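Local coordinates for uricase (Bacillus fastidiosus, PDB 4R8X) that catalyses the oxidation of urate to 5-hydroxyisourate with molecular oxygen, the first step of urate degradation towards (S)-allantoin, at the interface of chains A and B. Coordinates in Å, arbitrary orientation; residue numbers count along the deposited sequence, not the author numbering. Chains: chain A/B, Uricase.

The interface of chains A and B. Residues chain A 15-18; chain B 284, 286-287, 289.
A:Phe15 and B:Phe289 pair antiparallel through their backbones, the end of strand 5-17 of one subunit meeting the short strand 288-290 of the other. Two bonds define the bridge: A:Phe15 N gives to B:Phe289 O at 2.9 Å, and B:Phe289 N gives back to A:Phe15 O at 2.8 Å. A:Thr17 N extends the pairing with a bond of 3.0 Å to B:Ala287 O.

A side-chain hydrogen bond across the interface comes from A:Thr17, whose hydroxyl OG1 donates to the carbonyl B:Phe284 O at 2.7 Å. It arrives in the carbonyl plane on a lone pair, with a C=O...donor angle of 140°. A chi1 of 43° sets OG1 between the backbone N and the carbonyl carbon, turning the hydroxyl towards the B:Phe284 loop. Backbone NH and hydroxyl of one residue thereby hold two separate carbonyls of the 284-287 segment. Within chain A, A:Arg16 bends at chi2 (73°) and its guanidinium NE donates to A:Thr17 O at 3.0 Å, probably steadying the strand end. The oxygen lies close to the guanidinium plane, but NE sits above the carbonyl plane, not on a lone pair.

Apolar contact is modest: the methyl A:Thr17 CG2 meets the ring carbon B:Phe289 CE2 at 4.0 Å, the side chains crossing at a slant. Carbons also make van der Waals contact with carbonyl oxygens. B:Phe284 O lies in the ring plane of A:Tyr18, 3.8 Å from its CD2, and A:Arg16 CD passes B:Ala287 O at 3.5 Å.

The patch hides 155 Å² of protein surface and recurs with the chains exchanged about the two-fold axis. By joining a strand end to a neighbouring subunit's loop and short strand, it likely helps hold together the deposited tetramer, consistent with the oligomeric assembly of uricases.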
# COMPACT_ATOMS: atom_id res chain seq x y z
N PHE A 15 -21.25 8.41 2.21
CA PHE A 15 -21.84 7.28 2.90
C PHE A 15 -23.26 7.62 3.30
O PHE A 15 -23.49 8.29 4.30
CB PHE A 15 -21.02 6.92 4.13
CG PHE A 15 -19.55 6.80 3.88
CD1 PHE A 15 -19.06 6.10 2.78
CD2 PHE A 15 -18.64 7.39 4.75
CE1 PHE A 15 -17.68 6.01 2.56
CE2 PHE A 15 -17.29 7.30 4.54
CZ PHE A 15 -16.80 6.60 3.45
N ARG A 16 -24.21 7.17 2.49
CA ARG A 16 -25.62 7.36 2.81
C ARG A 16 -26.13 6.20 3.66
O ARG A 16 -25.90 5.04 3.32
CB ARG A 16 -26.42 7.50 1.52
CG ARG A 16 -27.91 7.22 1.64
CD ARG A 16 -28.67 8.32 2.35
NE ARG A 16 -30.06 7.92 2.47
CZ ARG A 16 -30.96 8.09 1.49
NH1 ARG A 16 -30.60 8.67 0.36
NH2 ARG A 16 -32.21 7.67 1.66
N THR A 17 -26.82 6.50 4.75
CA THR A 17 -27.42 5.42 5.54
C THR A 17 -28.90 5.26 5.22
O THR A 17 -29.60 6.23 4.94
CB THR A 17 -27.19 5.58 7.06
OG1 THR A 17 -27.40 6.94 7.45
CG2 THR A 17 -25.78 5.16 7.42
N TYR A 18 -29.35 4.01 5.24
CA TYR A 18 -30.75 3.66 4.98
C TYR A 18 -31.27 4.17 3.63
O TYR A 18 -32.28 4.87 3.57
CB TYR A 18 -31.65 4.08 6.15
CG TYR A 18 -31.32 3.32 7.42
CD1 TYR A 18 -31.69 1.99 7.57
CD2 TYR A 18 -30.63 3.93 8.46
CE1 TYR A 18 -31.38 1.28 8.72
CE2 TYR A 18 -30.32 3.23 9.63
CZ TYR A 18 -30.70 1.90 9.75
OH TYR A 18 -30.39 1.20 10.90
N PHE B 284 -30.66 7.93 11.79
CA PHE B 284 -29.75 7.99 10.64
C PHE B 284 -30.48 7.88 9.30
O PHE B 284 -29.85 7.68 8.26
CB PHE B 284 -28.66 6.92 10.76
CG PHE B 284 -27.71 7.15 11.90
CD1 PHE B 284 -27.27 8.42 12.22
CD2 PHE B 284 -27.25 6.08 12.65
CE1 PHE B 284 -26.39 8.63 13.27
CE2 PHE B 284 -26.37 6.28 13.71
CZ PHE B 284 -25.94 7.56 14.01
N GLY B 286 -31.74 9.11 6.06
CA GLY B 286 -31.44 10.23 5.19
C GLY B 286 -30.10 10.88 5.47
O GLY B 286 -29.77 11.91 4.88
N ALA B 287 -29.32 10.28 6.36
CA ALA B 287 -28.04 10.86 6.75
C ALA B 287 -26.95 10.54 5.75
O ALA B 287 -26.94 9.46 5.14
CB ALA B 287 -27.63 10.37 8.13
N PHE B 289 -22.61 10.72 5.48
CA PHE B 289 -21.35 10.85 6.19
C PHE B 289 -20.19 10.82 5.21
O PHE B 289 -20.37 10.49 4.03
CB PHE B 289 -21.19 9.71 7.19
CG PHE B 289 -22.32 9.62 8.17
CD1 PHE B 289 -22.32 10.40 9.33
CD2 PHE B 289 -23.40 8.78 7.94
CE1 PHE B 289 -23.38 10.34 10.23
CE2 PHE B 289 -24.46 8.72 8.83
CZ PHE B 289 -24.44 9.50 9.99